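Local coordinates for protein TP_0956 (Treponema pallidum subsp. pallidum, PDB 3U64) that is a lipoprotein that probably serves as the T component of a TRAP transporter, with tetratricopeptide-like helices suited to protein-protein interaction, at residues 49-52 against 53-57; 69-72 against 73-76; 77-81 against 82-86; 107-110 against 111-114. All coordinates share one frame; numbering follows the deposited sequence.

Interaction 1 (49-52 against 53-57); sequences PLVL and KVYEA
Val51 with Tyr55 and Leu50 with Val54 are the apolar pairs along this part of helix 41-61, each joining residues four positions apart. Val51 CG1 lies 3.7 Å from Tyr55 CE1, the two side chains running side by side and pointing the same way. The valine turns that methyl opposite its backbone N (chi1 175°), and this brings it up to the phenol ring one turn on. Leu50 CD1 meets Val54 CG2 more loosely, at 4.2 Å.

The backbone contributes four successive i to i+4 hydrogen bonds, from Lys53 N to Pro49 O (3.0 Å) through to Glu56 N to Leu52 O (2.9 Å). Pro49 has no N-H to give to the turn before, and the helix is kinked there, yet its carbonyl accepts normally from Lys53. The carbonyl of Val51 serves Tyr55 N in a nearly straight bond, and Val51 O also lies at the edge of the Tyr55 ring, 3.2 Å from CD1.

Charge enters on the flank where Lys53, bent at chi2 (-82°) and chi3, brings NZ to 2.7 Å from Glu56 OE1 in a salt bridge, meeting that oxygen from above the carboxylate plane. Both partners are buried and have further company: NZ also pairs with Glu38 and the carbonyl of Val34 of the second subunit, while the carboxylate is hydrogen-bonded by Tyr76 and Tyr116.

The buried ion pair, with further partners for its lysine on another subunit, offsets part of the cost of burying charge, and the surrounding groups probably favour the ionised forms.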
loop_
_atom_site.group_PDB
_atom_site.type_symbol
_atom_site.label_atom_id
_atom_site.label_comp_id
_atom_site.label_asym_id
_atom_site.label_seq_id
_atom_site.Cartn_x
_atom_site.Cartn_y
_atom_site.Cartn_z
ATOM N N PRO A 49 -6.504 2.098 0.754
ATOM C CA PRO A 49 -6.896 1.823 -0.640
ATOM C C PRO A 49 -7.627 0.485 -0.897
ATOM O O PRO A 49 -8.691 0.519 -1.526
ATOM C CB PRO A 49 -5.568 1.902 -1.402
ATOM C CG PRO A 49 -4.743 2.883 -0.582
ATOM C CD PRO A 49 -5.099 2.544 0.851
ATOM N N LEU A 50 -7.102 -0.657 -0.456
ATOM C CA LEU A 50 -7.816 -1.914 -0.727
ATOM C C LEU A 50 -9.161 -1.934 -0.024
ATOM O O LEU A 50 -10.135 -2.440 -0.564
ATOM C CB LEU A 50 -6.996 -3.152 -0.363
ATOM C CG LEU A 50 -7.610 -4.527 -0.664
ATOM C CD1 LEU A 50 -8.165 -4.669 -2.109
ATOM C CD2 LEU A 50 -6.580 -5.613 -0.382
ATOM N N VAL A 51 -9.217 -1.365 1.176
ATOM C CA VAL A 51 -10.484 -1.195 1.890
ATOM C C VAL A 51 -11.524 -0.431 1.050
ATOM O O VAL A 51 -12.682 -0.851 0.923
ATOM C CB VAL A 51 -10.248 -0.463 3.217
ATOM C CG1 VAL A 51 -11.557 -0.175 3.917
ATOM C CG2 VAL A 51 -9.332 -1.311 4.110
ATOM N N LEU A 52 -11.114 0.697 0.483
ATOM C CA LEU A 52 -11.990 1.433 -0.414
ATOM C C LEU A 52 -12.459 0.493 -1.530
ATOM O O LEU A 52 -13.643 0.433 -1.862
ATOM C CB LEU A 52 -11.268 2.644 -0.995
ATOM C CG LEU A 52 -11.376 4.018 -0.317
ATOM C CD1 LEU A 52 -11.388 3.890 1.168
ATOM C CD2 LEU A 52 -10.219 4.906 -0.749
ATOM N N LYS A 53 -11.532 -0.272 -2.085
ATOM C CA LYS A 53 -11.859 -1.138 -3.205
ATOM C C LYS A 53 -12.841 -2.240 -2.812
ATOM O O LYS A 53 -13.780 -2.529 -3.553
ATOM C CB LYS A 53 -10.588 -1.686 -3.838
ATOM C CG LYS A 53 -9.802 -0.623 -4.612
ATOM C CD LYS A 53 -10.409 -0.464 -5.987
ATOM C CE LYS A 53 -10.696 0.981 -6.313
ATOM N NZ LYS A 53 -11.741 1.063 -7.394
ATOM N N VAL A 54 -12.652 -2.829 -1.636
ATOM C CA VAL A 54 -13.577 -3.857 -1.161
ATOM C C VAL A 54 -14.976 -3.306 -0.914
ATOM O O VAL A 54 -15.969 -3.903 -1.336
ATOM C CB VAL A 54 -13.052 -4.570 0.095
ATOM C CG1 VAL A 54 -14.142 -5.425 0.711
ATOM C CG2 VAL A 54 -11.835 -5.437 -0.269
ATOM N N TYR A 55 -15.069 -2.160 -0.247
ATOM C CA TYR A 55 -16.384 -1.574 -0.014
ATOM C C TYR A 55 -17.031 -1.242 -1.338
ATOM O O TYR A 55 -18.226 -1.444 -1.536
ATOM C CB TYR A 55 -16.286 -0.301 0.819
ATOM C CG TYR A 55 -16.296 -0.554 2.304
ATOM C CD1 TYR A 55 -15.125 -0.881 2.986
ATOM C CD2 TYR A 55 -17.469 -0.456 3.032
ATOM C CE1 TYR A 55 -15.131 -1.108 4.361
ATOM C CE2 TYR A 55 -17.486 -0.678 4.408
ATOM C CZ TYR A 55 -16.316 -1.001 5.065
ATOM O OH TYR A 55 -16.340 -1.218 6.427
ATOM N N GLU A 56 -16.223 -0.721 -2.249
ATOM C CA GLU A 56 -16.730 -0.332 -3.534
ATOM C C GLU A 56 -17.329 -1.548 -4.220
ATOM O O GLU A 56 -18.421 -1.463 -4.778
ATOM C CB GLU A 56 -15.618 0.292 -4.371
ATOM C CG GLU A 56 -16.087 1.191 -5.480
ATOM C CD GLU A 56 -14.918 1.929 -6.127
ATOM O OE1 GLU A 56 -13.776 1.674 -5.702
ATOM O OE2 GLU A 56 -15.129 2.757 -7.042
ATOM N N ALA A 57 -16.623 -2.680 -4.177
ATOM C CA ALA A 57 -17.121 -3.899 -4.812
ATOM C C ALA A 57 -18.405 -4.416 -4.126
ATOM O O ALA A 57 -19.354 -4.841 -4.787
ATOM C CB ALA A 57 -16.038 -4.984 -4.837
#

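Interaction 2 (69-72 against 73-76); sequences SLAV and GRLY
Val72 and Tyr76 lie side by side, one turn apart and pointing the same way, with Val72 CG2 in the plane of the phenol ring at its edge, 3.9 Å from CE1. The valine's two methyls divide the work: CG2, anti to the backbone N, comes up to the ring edge, whereas CG1 sits in the crowded position between N and carbonyl carbon (chi1 67°). A beta-branched residue thus offers one methyl to the ring edge while the other stays against the backbone. The Tyr76 hydroxyl is held by Glu56 of helix 41-61.

Helix 66-89 is flanked by helices 41-61 and 96-124, each running antiparallel to it, the layered helical packing of a tetratricopeptide-like fold, and Leu75 meets Leu52 and Tyr55 of the former.

On another flank Arg74 bends at chi3 (44°), carrying its guanidinium back along the preceding turn. NH2 comes within 3.8 Å of Ala71 CA and 4.4 Å of Leu70 CG, both reached obliquely. Trp157 of helix 152-166 touches both Leu70 and Arg74. Underneath, Arg74 N donates to Leu70 O at 2.9 Å, and Gly73 N to Ser69 O at 3.1 Å.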
loop_
_atom_site.group_PDB
_atom_site.type_symbol
_atom_site.label_atom_id
_atom_site.label_comp_id
_atom_site.label_asym_id
_atom_site.label_seq_id
_atom_site.Cartn_x
_atom_site.Cartn_y
_atom_site.Cartn_z
ATOM N N SER A 69 -23.809 1.969 0.283
ATOM C CA SER A 69 -23.719 3.193 -0.510
ATOM C C SER A 69 -23.101 4.315 0.291
ATOM O O SER A 69 -22.121 4.924 -0.143
ATOM C CB SER A 69 -25.099 3.621 -1.019
ATOM O OG SER A 69 -25.499 2.801 -2.109
ATOM N N LEU A 70 -23.669 4.594 1.464
ATOM C CA LEU A 70 -23.156 5.660 2.323
ATOM C C LEU A 70 -21.724 5.386 2.766
ATOM O O LEU A 70 -20.858 6.269 2.687
ATOM C CB LEU A 70 -24.056 5.864 3.549
ATOM C CG LEU A 70 -23.643 6.999 4.507
ATOM C CD1 LEU A 70 -23.292 8.278 3.739
ATOM C CD2 LEU A 70 -24.706 7.292 5.598
ATOM N N ALA A 71 -21.461 4.161 3.222
ATOM C CA ALA A 71 -20.154 3.853 3.783
ATOM C C ALA A 71 -19.078 4.136 2.748
ATOM O O ALA A 71 -18.109 4.826 3.031
ATOM C CB ALA A 71 -20.075 2.400 4.235
ATOM N N VAL A 72 -19.240 3.593 1.549
ATOM C CA VAL A 72 -18.198 3.733 0.548
ATOM C C VAL A 72 -18.052 5.199 0.124
ATOM O O VAL A 72 -16.935 5.678 -0.062
ATOM C CB VAL A 72 -18.397 2.792 -0.656
ATOM C CG1 VAL A 72 -19.643 3.180 -1.450
ATOM C CG2 VAL A 72 -17.146 2.792 -1.552
ATOM N N GLY A 73 -19.168 5.918 0.019
ATOM C CA GLY A 73 -19.125 7.348 -0.284
ATOM C C GLY A 73 -18.315 8.138 0.735
ATOM O O GLY A 73 -17.434 8.908 0.373
ATOM N N ARG A 74 -18.618 7.937 2.016
ATOM C CA ARG A 74 -17.935 8.630 3.101
ATOM C C ARG A 74 -16.437 8.328 3.058
ATOM O O ARG A 74 -15.599 9.214 3.238
ATOM C CB ARG A 74 -18.549 8.216 4.465
ATOM C CG ARG A 74 -17.666 8.478 5.690
ATOM C CD ARG A 74 -18.342 8.045 6.998
ATOM N NE ARG A 74 -18.979 6.736 6.880
ATOM C CZ ARG A 74 -20.155 6.415 7.422
ATOM N NH1 ARG A 74 -20.838 7.313 8.125
ATOM N NH2 ARG A 74 -20.655 5.194 7.257
ATOM N N LEU A 75 -16.114 7.064 2.812
ATOM C CA LEU A 75 -14.736 6.606 2.776
ATOM C C LEU A 75 -13.904 7.319 1.706
ATOM O O LEU A 75 -12.775 7.758 1.975
ATOM C CB LEU A 75 -14.722 5.109 2.514
ATOM C CG LEU A 75 -13.782 4.306 3.383
ATOM C CD1 LEU A 75 -13.762 4.858 4.797
ATOM C CD2 LEU A 75 -14.226 2.858 3.356
ATOM N N TYR A 76 -14.445 7.402 0.491
ATOM C CA TYR A 76 -13.772 8.124 -0.588
ATOM C C TYR A 76 -13.551 9.584 -0.225
ATOM O O TYR A 76 -12.467 10.124 -0.460
ATOM C CB TYR A 76 -14.528 7.996 -1.913
ATOM C CG TYR A 76 -14.024 6.818 -2.715
ATOM C CD1 TYR A 76 -14.716 5.609 -2.725
ATOM C CD2 TYR A 76 -12.817 6.892 -3.403
ATOM C CE1 TYR A 76 -14.240 4.517 -3.429
ATOM C CE2 TYR A 76 -12.320 5.803 -4.109
ATOM C CZ TYR A 76 -13.043 4.615 -4.119
ATOM O OH TYR A 76 -12.570 3.519 -4.803
#

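Interaction 3 (77-81 against 82-86); sequences IMYAN and AFVQT
Ala82 N bonds to Met78 O at 2.9 Å, an ordinary helical link. Its small methyl touches the same oxygen and also lies above the Phe83 ring near its rim.

Phe83 N still finds Tyr79 O in the normal i to i+4 pattern. Its CB lies over one face of the Tyr79 ring, 4.0 Å from the centroid, a CH-pi contact. The two side chains cross at about a right angle, and their rings meet obliquely, with planes at 39°. Tyr79 reaches forward because its CG stands opposite the backbone N (chi1 -177°).

At Val84 the spacing changes. Its N gives only a weak bond to Ala80 O at 3.3 Å, while CG2 presses on Tyr79 CE2 at 3.7 Å.

Gln85 N takes over the Ala80 carbonyl with a straight 2.9 Å bond. This i to i+5 link marks a wider pi-type turn, and the short axes of 77-81 and 82-86 make 43° with each other.

Thr86 continues the wider pattern: N bonds to Asn81 O at 3.0 Å, and OG1 donates to the same oxygen at 3.1 Å from above the carbonyl plane. A hydroxyl close to the backbone suits this double grip.

Helix 66-89 is covered here by several others. Phe83 packs on Val44, Ala45 and Leu48 of helix 41-61; Val84 meets Ala106 of helix 96-124, and Gln85 OE1 bonds to Tyr110 there. Met78 touches Trp157 of helix 152-166, and Ala82 meets Leu283 of helix 278-293.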
loop_
_atom_site.group_PDB
_atom_site.type_symbol
_atom_site.label_atom_id
_atom_site.label_comp_id
_atom_site.label_asym_id
_atom_site.label_seq_id
_atom_site.Cartn_x
_atom_site.Cartn_y
_atom_site.Cartn_z
ATOM N N ILE A 77 -14.563 10.214 0.370
ATOM C CA ILE A 77 -14.456 11.636 0.726
ATOM C C ILE A 77 -13.401 11.891 1.820
ATOM O O ILE A 77 -12.610 12.842 1.729
ATOM C CB ILE A 77 -15.825 12.233 1.141
ATOM C CG1 ILE A 77 -16.761 12.256 -0.067
ATOM C CG2 ILE A 77 -15.651 13.656 1.688
ATOM C CD1 ILE A 77 -18.206 12.411 0.285
ATOM N N MET A 78 -13.365 11.025 2.833
ATOM C CA MET A 78 -12.380 11.151 3.912
ATOM C C MET A 78 -10.981 10.844 3.414
ATOM O O MET A 78 -10.026 11.551 3.739
ATOM C CB MET A 78 -12.732 10.222 5.065
ATOM C CG MET A 78 -14.161 10.427 5.541
ATOM S SD MET A 78 -14.529 9.482 7.036
ATOM C CE MET A 78 -13.717 10.519 8.260
ATOM N N TYR A 79 -10.857 9.776 2.636
ATOM C CA TYR A 79 -9.585 9.502 2.003
ATOM C C TYR A 79 -9.151 10.683 1.132
ATOM O O TYR A 79 -8.009 11.132 1.211
ATOM C CB TYR A 79 -9.662 8.247 1.150
ATOM C CG TYR A 79 -8.344 7.890 0.544
ATOM C CD1 TYR A 79 -7.391 7.206 1.283
ATOM C CD2 TYR A 79 -8.041 8.241 -0.773
ATOM C CE1 TYR A 79 -6.169 6.870 0.741
ATOM C CE2 TYR A 79 -6.824 7.906 -1.334
ATOM C CZ TYR A 79 -5.886 7.220 -0.568
ATOM O OH TYR A 79 -4.661 6.889 -1.106
ATOM N N ALA A 80 -10.049 11.183 0.292
ATOM C CA ALA A 80 -9.654 12.264 -0.611
ATOM C C ALA A 80 -9.078 13.431 0.180
ATOM O O ALA A 80 -8.085 14.034 -0.214
ATOM C CB ALA A 80 -10.823 12.724 -1.451
ATOM N N ASN A 81 -9.702 13.752 1.303
ATOM C CA ASN A 81 -9.234 14.873 2.093
ATOM C C ASN A 81 -7.917 14.581 2.799
ATOM O O ASN A 81 -6.920 15.269 2.604
ATOM C CB ASN A 81 -10.266 15.277 3.134
ATOM C CG ASN A 81 -9.721 16.311 4.103
ATOM O OD1 ASN A 81 -8.800 17.051 3.774
ATOM N ND2 ASN A 81 -10.275 16.356 5.300
ATOM N N ALA A 82 -7.934 13.556 3.637
ATOM C CA ALA A 82 -6.794 13.260 4.492
ATOM C C ALA A 82 -5.559 12.788 3.726
ATOM O O ALA A 82 -4.447 13.114 4.108
ATOM C CB ALA A 82 -7.186 12.243 5.564
ATOM N N PHE A 83 -5.739 12.032 2.643
ATOM C CA PHE A 83 -4.579 11.400 2.019
ATOM C C PHE A 83 -4.283 11.811 0.583
ATOM O O PHE A 83 -3.317 11.343 -0.015
ATOM C CB PHE A 83 -4.637 9.877 2.202
ATOM C CG PHE A 83 -4.674 9.472 3.646
ATOM C CD1 PHE A 83 -3.547 9.628 4.445
ATOM C CD2 PHE A 83 -5.842 8.986 4.224
ATOM C CE1 PHE A 83 -3.574 9.289 5.794
ATOM C CE2 PHE A 83 -5.885 8.643 5.581
ATOM C CZ PHE A 83 -4.754 8.794 6.362
ATOM N N VAL A 84 -5.102 12.700 0.032
ATOM C CA VAL A 84 -4.794 13.253 -1.281
ATOM C C VAL A 84 -4.612 14.773 -1.210
ATOM O O VAL A 84 -3.520 15.289 -1.479
ATOM C CB VAL A 84 -5.860 12.904 -2.314
ATOM C CG1 VAL A 84 -5.492 13.494 -3.670
ATOM C CG2 VAL A 84 -6.029 11.388 -2.403
ATOM N N GLN A 85 -5.676 15.473 -0.824
ATOM C CA GLN A 85 -5.661 16.920 -0.789
ATOM C C GLN A 85 -4.670 17.463 0.222
ATOM O O GLN A 85 -3.881 18.350 -0.080
ATOM C CB GLN A 85 -7.038 17.492 -0.453
ATOM C CG GLN A 85 -6.990 19.041 -0.364
ATOM C CD GLN A 85 -8.332 19.699 -0.063
ATOM O OE1 GLN A 85 -9.408 19.199 -0.441
ATOM N NE2 GLN A 85 -8.272 20.841 0.620
ATOM N N THR A 86 -4.741 16.945 1.435
ATOM C CA THR A 86 -3.957 17.484 2.530
ATOM C C THR A 86 -2.444 17.395 2.263
ATOM O O THR A 86 -1.756 18.410 2.336
ATOM C CB THR A 86 -4.391 16.853 3.866
ATOM O OG1 THR A 86 -5.623 17.455 4.290
ATOM C CG2 THR A 86 -3.341 17.061 4.937
#

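Interaction 4 (107-110 against 111-114); sequences RKLY and LRGA
Ala114 N donates to Tyr110 O at 2.7 Å, the shortest of four successive helical bonds on this part of helix 96-124. Gly113 N follows the same rule with Leu109 O, at 2.9 Å, and so do Arg112 with Lys108 and Leu111 with Arg107.

Outside the backbone, two arginines each lay a guanidinium against a leucine. Leu109 CD2 sits over the centre of the Arg112 guanidinium, 4.1 Å from CZ, the side chains lying alongside each other and pointing the same way. Leu111 CD1 meets a face of the Arg107 group nearer its rim, 3.8 Å from NH2, and these two chains cross at a slant. Arg107 makes this possible by a bend at chi3 (142°). The flat, weakly hydrated face of a guanidinium accepts a methyl well, while its in-plane N-H groups can still serve partners elsewhere.

The nitrogens of Arg112 do have such partners. NH2 forms salt bridges with Glu38 and Asp39 of the second subunit, and NH1 has weaker links to Glu56 and Tyr76. Leucine at 109 thus lines one side of a charged interface group and, with Arg112, touches Leu43 of that subunit.

On another flank, Tyr110, its hydroxyl held by Gln85, packs against Ala80 and Asn81. Ala114 and Leu111 instead meet Tyr162 of helix 152-166. One helix packed between helices 66-89 and 152-166, with compact residues such as Gly113 and Ala114 in its buried wall, is consistent with the stacked helices of a tetratricopeptide-like fold.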
loop_
_atom_site.group_PDB
_atom_site.type_symbol
_atom_site.label_atom_id
_atom_site.label_comp_id
_atom_site.label_asym_id
_atom_site.label_seq_id
_atom_site.Cartn_x
_atom_site.Cartn_y
_atom_site.Cartn_z
ATOM N N ARG A 107 -10.358 16.188 -6.255
ATOM C CA ARG A 107 -11.629 16.651 -6.786
ATOM C C ARG A 107 -12.451 15.489 -7.363
ATOM O O ARG A 107 -13.636 15.343 -7.042
ATOM C CB ARG A 107 -11.385 17.734 -7.838
ATOM C CG ARG A 107 -12.635 18.426 -8.321
ATOM C CD ARG A 107 -12.357 19.238 -9.571
ATOM N NE ARG A 107 -13.488 19.151 -10.490
ATOM C CZ ARG A 107 -13.648 18.179 -11.386
ATOM N NH1 ARG A 107 -12.739 17.211 -11.491
ATOM N NH2 ARG A 107 -14.716 18.177 -12.183
ATOM N N LYS A 108 -11.814 14.645 -8.178
ATOM C CA LYS A 108 -12.501 13.494 -8.772
ATOM C C LYS A 108 -12.940 12.477 -7.726
ATOM O O LYS A 108 -14.006 11.886 -7.839
ATOM C CB LYS A 108 -11.631 12.817 -9.844
ATOM C CG LYS A 108 -11.440 13.673 -11.103
ATOM C CD LYS A 108 -10.652 12.925 -12.171
ATOM C CE LYS A 108 -10.323 13.813 -13.359
ATOM N NZ LYS A 108 -9.134 14.676 -13.094
ATOM N N LEU A 109 -12.110 12.278 -6.711
ATOM C CA LEU A 109 -12.454 11.387 -5.605
ATOM C C LEU A 109 -13.611 11.937 -4.745
ATOM O O LEU A 109 -14.495 11.180 -4.337
ATOM C CB LEU A 109 -11.217 11.084 -4.748
ATOM C CG LEU A 109 -10.148 10.178 -5.387
ATOM C CD1 LEU A 109 -9.087 9.802 -4.385
ATOM C CD2 LEU A 109 -10.714 8.899 -5.998
ATOM N N TYR A 110 -13.613 13.239 -4.467
ATOM C CA TYR A 110 -14.755 13.831 -3.769
ATOM C C TYR A 110 -16.050 13.526 -4.529
ATOM O O TYR A 110 -17.060 13.118 -3.944
ATOM C CB TYR A 110 -14.584 15.342 -3.627
ATOM C CG TYR A 110 -13.587 15.745 -2.562
ATOM C CD1 TYR A 110 -13.558 15.095 -1.326
ATOM C CD2 TYR A 110 -12.668 16.772 -2.789
ATOM C CE1 TYR A 110 -12.646 15.465 -0.345
ATOM C CE2 TYR A 110 -11.751 17.148 -1.809
ATOM C CZ TYR A 110 -11.750 16.494 -0.592
ATOM O OH TYR A 110 -10.855 16.848 0.380
ATOM N N LEU A 111 -16.000 13.699 -5.844
ATOM C CA LEU A 111 -17.188 13.579 -6.650
ATOM C C LEU A 111 -17.628 12.130 -6.743
ATOM O O LEU A 111 -18.827 11.852 -6.754
ATOM C CB LEU A 111 -16.957 14.153 -8.039
ATOM C CG LEU A 111 -16.823 15.668 -8.156
ATOM C CD1 LEU A 111 -16.345 16.019 -9.558
ATOM C CD2 LEU A 111 -18.131 16.357 -7.879
ATOM N N ARG A 112 -16.672 11.205 -6.808
ATOM C CA ARG A 112 -17.022 9.784 -6.836
ATOM C C ARG A 112 -17.671 9.433 -5.504
ATOM O O ARG A 112 -18.677 8.725 -5.463
ATOM C CB ARG A 112 -15.788 8.903 -7.090
ATOM C CG ARG A 112 -16.062 7.386 -7.100
ATOM C CD ARG A 112 -14.773 6.561 -7.016
ATOM N NE ARG A 112 -13.879 6.848 -8.137
ATOM C CZ ARG A 112 -12.722 6.232 -8.366
ATOM N NH1 ARG A 112 -12.295 5.274 -7.560
ATOM N NH2 ARG A 112 -11.987 6.576 -9.408
ATOM N N GLY A 113 -17.076 9.935 -4.419
ATOM C CA GLY A 113 -17.601 9.737 -3.080
ATOM C C GLY A 113 -18.997 10.315 -2.940
ATOM O O GLY A 113 -19.907 9.648 -2.439
ATOM N N ALA A 114 -19.192 11.545 -3.409
ATOM C CA ALA A 114 -20.518 12.164 -3.286
ATOM C C ALA A 114 -21.574 11.386 -4.056
ATOM O O ALA A 114 -22.707 11.244 -3.592
ATOM C CB ALA A 114 -20.498 13.602 -3.736
#

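How the interactions relate
Three successive helices, each antiparallel to the one before, carry the four contacts: helix 41-61 holds interaction 1, helix 66-89 holds interactions 2 and 3 in succession, and helix 96-124 holds interaction 4. Tyr76 is the junction between the first two helices and the third, its OH bonding to Glu56 and more weakly to Arg112 NH1 at 3.3 Å. Interactions 1 and 4 both face the second subunit, whose Glu38 pairs with Lys53 and Arg112 alike. Interaction 3 joins interaction 4 through Gln85 OE1 and Tyr110 OH, 2.9 Å apart, and interaction 1 where Leu52 CD2 packs 3.8 Å from Tyr79 CG. A sulfate, probably from the crystallisation liquor, lies about 3 Å from the Gln85 side chain.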